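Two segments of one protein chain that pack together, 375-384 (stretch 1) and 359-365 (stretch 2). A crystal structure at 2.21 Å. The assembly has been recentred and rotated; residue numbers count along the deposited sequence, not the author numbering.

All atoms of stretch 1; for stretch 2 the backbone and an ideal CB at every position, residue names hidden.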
ATOM      1  N   GLY A 375      10.793  -2.735  -7.921  1.00 30.17           N
ATOM      2  CA  GLY A 375      11.655  -3.660  -8.653  1.00 30.50           C
ATOM      3  C   GLY A 375      10.858  -4.591  -9.539  1.00 30.14           C
ATOM      4  O   GLY A 375       9.614  -4.543  -9.566  1.00 31.16           O
ATOM      5  N   ILE A 376      11.573  -5.426 -10.277  1.00 29.76           N
ATOM      6  CA  ILE A 376      10.937  -6.351 -11.206  1.00 28.82           C
ATOM      7  C   ILE A 376       9.947  -7.357 -10.575  1.00 28.35           C
ATOM      8  O   ILE A 376       8.948  -7.687 -11.200  1.00 27.54           O
ATOM      9  CB  ILE A 376      11.964  -7.080 -12.083  1.00 28.58           C
ATOM     10  CG1 ILE A 376      11.242  -7.785 -13.256  1.00 30.36           C
ATOM     11  CG2 ILE A 376      12.846  -8.035 -11.248  1.00 26.63           C
ATOM     12  CD1 ILE A 376      12.109  -7.995 -14.486  1.00 33.90           C
ATOM     13  N   SER A 377      10.214  -7.841  -9.356  1.00 28.19           N
ATOM     14  CA  SER A 377       9.343  -8.863  -8.754  1.00 29.36           C
ATOM     15  C   SER A 377       7.908  -8.368  -8.494  1.00 28.66           C
ATOM     16  O   SER A 377       6.965  -9.144  -8.482  1.00 29.06           O
ATOM     17  CB  SER A 377       9.952  -9.441  -7.478  1.00 29.35           C
ATOM     18  OG  SER A 377       9.948  -8.458  -6.462  1.00 34.70           O
ATOM     19  N   GLY A 378       7.735  -7.070  -8.302  1.00 27.80           N
ATOM     20  CA  GLY A 378       6.386  -6.526  -8.182  1.00 27.46           C
ATOM     21  C   GLY A 378       5.624  -6.689  -9.484  1.00 27.29           C
ATOM     22  O   GLY A 378       4.448  -7.082  -9.492  1.00 26.15           O
ATOM     23  N   CYS A 379       6.305  -6.365 -10.585  1.00 27.76           N
ATOM     24  CA  CYS A 379       5.755  -6.507 -11.926  1.00 27.62           C
ATOM     25  C   CYS A 379       5.373  -7.974 -12.222  1.00 27.05           C
ATOM     26  O   CYS A 379       4.300  -8.247 -12.755  1.00 26.82           O
ATOM     27  CB  CYS A 379       6.776  -5.990 -12.945  1.00 28.33           C
ATOM     28  SG  CYS A 379       6.251  -6.000 -14.663  1.00 30.58           S
ATOM     29  N   ILE A 380       6.265  -8.898 -11.885  1.00 25.73           N
ATOM     30  CA  ILE A 380       6.029 -10.335 -12.046  1.00 25.43           C
ATOM     31  C   ILE A 380       4.800 -10.767 -11.241  1.00 25.75           C
ATOM     32  O   ILE A 380       4.004 -11.558 -11.730  1.00 25.55           O
ATOM     33  CB  ILE A 380       7.281 -11.177 -11.654  1.00 24.40           C
ATOM     34  CG1 ILE A 380       8.383 -10.950 -12.688  1.00 25.25           C
ATOM     35  CG2 ILE A 380       6.950 -12.663 -11.522  1.00 24.38           C
ATOM     36  CD1 ILE A 380       9.804 -11.358 -12.244  1.00 24.17           C
ATOM     37  N   LEU A 381       4.652 -10.251 -10.020  1.00 25.64           N
ATOM     38  CA  LEU A 381       3.465 -10.553  -9.225  1.00 26.35           C
ATOM     39  C   LEU A 381       2.188 -10.178  -9.962  1.00 26.54           C
ATOM     40  O   LEU A 381       1.260 -10.980 -10.033  1.00 27.19           O
ATOM     41  CB  LEU A 381       3.492  -9.846  -7.861  1.00 26.25           C
ATOM     42  CG  LEU A 381       4.102 -10.680  -6.721  1.00 27.07           C
ATOM     43  CD1 LEU A 381       4.663  -9.755  -5.630  1.00 28.23           C
ATOM     44  CD2 LEU A 381       3.072 -11.623  -6.143  1.00 25.58           C
ATOM     45  N   VAL A 382       2.138  -8.953 -10.482  1.00 25.90           N
ATOM     46  CA  VAL A 382       0.999  -8.484 -11.268  1.00 25.92           C
ATOM     47  C   VAL A 382       0.738  -9.441 -12.421  1.00 27.03           C
ATOM     48  O   VAL A 382      -0.390  -9.918 -12.594  1.00 27.57           O
ATOM     49  CB  VAL A 382       1.212  -7.040 -11.807  1.00 25.83           C
ATOM     50  CG1 VAL A 382       0.013  -6.572 -12.634  1.00 26.25           C
ATOM     51  CG2 VAL A 382       1.455  -6.029 -10.664  1.00 24.16           C
ATOM     52  N   LEU A 383       1.778  -9.729 -13.210  1.00 27.42           N
ATOM     53  CA  LEU A 383       1.624 -10.514 -14.427  1.00 28.07           C
ATOM     54  C   LEU A 383       1.200 -11.909 -14.050  1.00 28.31           C
ATOM     55  O   LEU A 383       0.426 -12.528 -14.746  1.00 29.26           O
ATOM     56  CB  LEU A 383       2.952 -10.556 -15.229  1.00 29.12           C
ATOM     57  CG  LEU A 383       3.354  -9.287 -16.015  1.00 28.39           C
ATOM     58  CD1 LEU A 383       4.828  -9.329 -16.414  1.00 26.52           C
ATOM     59  CD2 LEU A 383       2.494  -9.255 -17.275  1.00 29.22           C
ATOM     60  N   SER A 384       1.705 -12.408 -12.932  1.00 28.26           N
ATOM     61  CA  SER A 384       1.420 -13.786 -12.561  1.00 28.48           C
ATOM     62  C   SER A 384      -0.060 -14.004 -12.178  1.00 27.81           C
ATOM     63  O   SER A 384      -0.584 -15.070 -12.418  1.00 27.13           O
ATOM     64  CB  SER A 384       2.381 -14.268 -11.458  1.00 27.61           C
ATOM     65  OG  SER A 384       2.060 -13.679 -10.202  1.00 31.19           O
ATOM     66  N   UNK A 359       7.715  -7.878 -23.579  1.00 45.14           N
ATOM     67  CA  UNK A 359       8.502  -6.665 -23.722  1.00 45.30           C
ATOM     68  C   UNK A 359       8.617  -5.927 -22.373  1.00 43.99           C
ATOM     69  O   UNK A 359       9.639  -5.315 -22.074  1.00 43.83           O
ATOM     70  CB  UNK A 359       7.877  -5.754 -24.781  1.00 45.30           C
ATOM     71  N   UNK A 360       7.577  -6.012 -21.554  1.00 43.14           N
ATOM     72  CA  UNK A 360       7.601  -5.357 -20.246  1.00 42.61           C
ATOM     73  C   UNK A 360       8.748  -5.890 -19.351  1.00 42.08           C
ATOM     74  O   UNK A 360       9.501  -5.108 -18.788  1.00 41.86           O
ATOM     75  CB  UNK A 360       6.255  -5.557 -19.546  1.00 42.61           C
ATOM     76  N   UNK A 361       8.899  -7.209 -19.270  1.00 42.52           N
ATOM     77  CA  UNK A 361       9.958  -7.822 -18.458  1.00 42.70           C
ATOM     78  C   UNK A 361      11.365  -7.662 -19.010  1.00 43.77           C
ATOM     79  O   UNK A 361      12.304  -7.429 -18.247  1.00 44.19           O
ATOM     80  CB  UNK A 361       9.667  -9.315 -18.294  1.00 42.70           C
ATOM     81  N   UNK A 362      11.509  -7.807 -20.328  1.00 44.64           N
ATOM     82  CA  UNK A 362      12.807  -7.732 -20.988  1.00 45.25           C
ATOM     83  C   UNK A 362      13.393  -6.323 -20.896  1.00 45.41           C
ATOM     84  O   UNK A 362      14.588  -6.154 -20.652  1.00 45.22           O
ATOM     85  CB  UNK A 362      12.682  -8.156 -22.453  1.00 45.25           C
ATOM     86  N   UNK A 363      12.549  -5.316 -21.089  1.00 45.49           N
ATOM     87  CA  UNK A 363      13.000  -3.935 -21.013  1.00 46.45           C
ATOM     88  C   UNK A 363      12.928  -3.393 -19.594  1.00 46.10           C
ATOM     89  O   UNK A 363      13.251  -2.233 -19.363  1.00 46.70           O
ATOM     90  CB  UNK A 363      12.167  -3.057 -21.949  1.00 46.45           C
ATOM     91  N   UNK A 364      12.495  -4.214 -18.640  1.00 45.77           N
ATOM     92  CA  UNK A 364      12.402  -3.752 -17.258  1.00 45.28           C
ATOM     93  C   UNK A 364      13.811  -3.369 -16.769  1.00 46.35           C
ATOM     94  O   UNK A 364      14.751  -4.156 -16.869  1.00 46.65           O
ATOM     95  CB  UNK A 364      11.782  -4.827 -16.363  1.00 45.28           C
ATOM     96  N   UNK A 365      13.961  -2.147 -16.274  1.00 47.45           N
ATOM     97  CA  UNK A 365      15.274  -1.671 -15.825  1.00 49.09           C
ATOM     98  C   UNK A 365      15.923  -2.549 -14.752  1.00 50.11           C
ATOM     99  O   UNK A 365      15.234  -3.079 -13.862  1.00 50.94           O
ATOM    100  CB  UNK A 365      15.139  -0.245 -15.287  1.00 49.09           C
TER

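Position 359 lies in helical backbone, and its ideal CB has no atom of stretch 1 within 5.5 Å. The visible coordinates therefore set no demand here, and polar or charged residues would serve as well as any. The deposited residue is Gln 359, which does not touch stretch 1; its backbone O accepts a hydrogen bond from N of position 363 at 3.1 Å.

Position 360 is different. Its phi/psi of -61/-47 is helical and its CA-to-CB bond points toward stretch 1, with the ideal CB 4.9 Å from Cys 379 SG and 5.1 Å from Leu 383 CD1. Both neighbours are apolar in character, and the gap leaves room for a further carbon or so in that direction. Valine, isoleucine, leucine or methionine would all be reasonable. The deposited residue is Ile 360, with chi1 in m and chi2 in t; its CG2 packs 3.6 Å from Cys 379 SG, while Ile 360 CD1 lies 6.0 Å from Cys 379 SG, too far for contact.

At position 361 the CA-to-CB bond runs sideways, yet the ideal CB is 4.7 Å from Ile 376 CD1 and 5.2 Å from Leu 383 CD1. Between these two, the helix of stretch 1 presents a hollow lined also by Cys 379 and Ile 380, with nothing polar from their side chains except the sulfur. A branched or flexible apolar chain that can turn inward is favoured: leucine, methionine, perhaps isoleucine. The deposited residue is Leu 361, and it acts as a knob in that hole. With chi1 at -75° (m) and chi2 at -166° (t), its end comes nearer than its first bond suggests: CD2 reaches 3.8 Å from Ile 376 CD1, 3.9 Å from Ile 380 CG1 and 4.0 Å from Cys 379 SG, while CG lies 3.9 Å from Leu 383 CD1.

Position 362 points away, position 363 is out of reach, and neither ideal CB has a neighbour within 5.5 Å. Many polar side chains would suit both. The deposited residues, Glu 362 and Glu 363, make no contact with stretch 1.

Position 364 has left the helix (phi/psi -62/126) and points toward stretch 1, its ideal CB 3.7 Å from Ile 376 CD1. Beyond lie the backbone of Ile 376, the CB of Cys 379 and the carbonyl of Gly 375, so a long, flat side chain is attractive; phenylalanine or tyrosine would fit that description, and the acceptor O of Gly 375 gives a polar tip something to approach. The deposited residue is Tyr 364. Ile 376 CA sits over one face of its ring, 4.0 Å from the centroid and 23° off the normal, a CH-pi contact, and Cys 379 CB is 3.7 Å from Tyr 364 CE1. The hydroxyl OH comes to 3.1 Å from Gly 375 O, but this approach is not counted as a hydrogen bond; OH is hydrogen-bonded to a residue just outside the stretches.

At position 365, phi/psi of -57/142 would admit most residues, and the ideal CB meets nothing within 5.5 Å. The deposited residue is Gly 365, which adds essentially nothing to the contact.

Stretch 2 (359-365) QILEEYG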
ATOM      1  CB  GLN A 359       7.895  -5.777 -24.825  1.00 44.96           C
ATOM      2  CG  GLN A 359       8.365  -4.326 -24.812  1.00 46.65           C
ATOM      3  CD  GLN A 359       7.893  -3.520 -26.021  1.00 47.49           C
ATOM      4  OE1 GLN A 359       7.386  -4.075 -27.002  1.00 50.89           O
ATOM      5  NE2 GLN A 359       8.082  -2.200 -25.960  1.00 49.30           N
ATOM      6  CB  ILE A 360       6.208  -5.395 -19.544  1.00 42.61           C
ATOM      7  CG1 ILE A 360       5.226  -4.479 -20.295  1.00 43.10           C
ATOM      8  CG2 ILE A 360       6.329  -4.955 -18.083  1.00 41.93           C
ATOM      9  CD1 ILE A 360       3.727  -4.709 -19.968  1.00 42.47           C
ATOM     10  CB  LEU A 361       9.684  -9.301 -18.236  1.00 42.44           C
ATOM     11  CG  LEU A 361       8.596  -9.701 -17.239  1.00 41.69           C
ATOM     12  CD1 LEU A 361       8.710 -11.183 -16.915  1.00 39.62           C
ATOM     13  CD2 LEU A 361       8.662  -8.862 -15.964  1.00 41.90           C
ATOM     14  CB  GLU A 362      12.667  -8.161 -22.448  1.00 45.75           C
ATOM     15  CG  GLU A 362      13.980  -8.291 -23.211  1.00 48.31           C
ATOM     16  CD  GLU A 362      13.803  -8.064 -24.704  1.00 52.16           C
ATOM     17  OE1 GLU A 362      13.112  -8.890 -25.352  1.00 52.75           O
ATOM     18  OE2 GLU A 362      14.352  -7.057 -25.222  1.00 53.36           O
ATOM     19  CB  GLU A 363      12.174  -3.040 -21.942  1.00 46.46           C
ATOM     20  CG  GLU A 363      12.340  -3.345 -23.440  1.00 47.98           C
ATOM     21  CD  GLU A 363      11.588  -2.358 -24.328  1.00 48.40           C
ATOM     22  OE1 GLU A 363      11.337  -1.212 -23.893  1.00 52.48           O
ATOM     23  OE2 GLU A 363      11.251  -2.724 -25.471  1.00 51.13           O
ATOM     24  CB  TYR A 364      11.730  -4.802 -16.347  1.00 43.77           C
ATOM     25  CG  TYR A 364      11.109  -4.185 -15.116  1.00 40.52           C
ATOM     26  CD1 TYR A 364       9.748  -3.951 -15.046  1.00 38.12           C
ATOM     27  CD2 TYR A 364      11.906  -3.778 -14.047  1.00 39.16           C
ATOM     28  CE1 TYR A 364       9.186  -3.340 -13.927  1.00 39.84           C
ATOM     29  CE2 TYR A 364      11.364  -3.161 -12.939  1.00 39.26           C
ATOM     30  CZ  TYR A 364      10.000  -2.959 -12.872  1.00 39.36           C
ATOM     31  OH  TYR A 364       9.470  -2.349 -11.771  1.00 38.46           O
TER
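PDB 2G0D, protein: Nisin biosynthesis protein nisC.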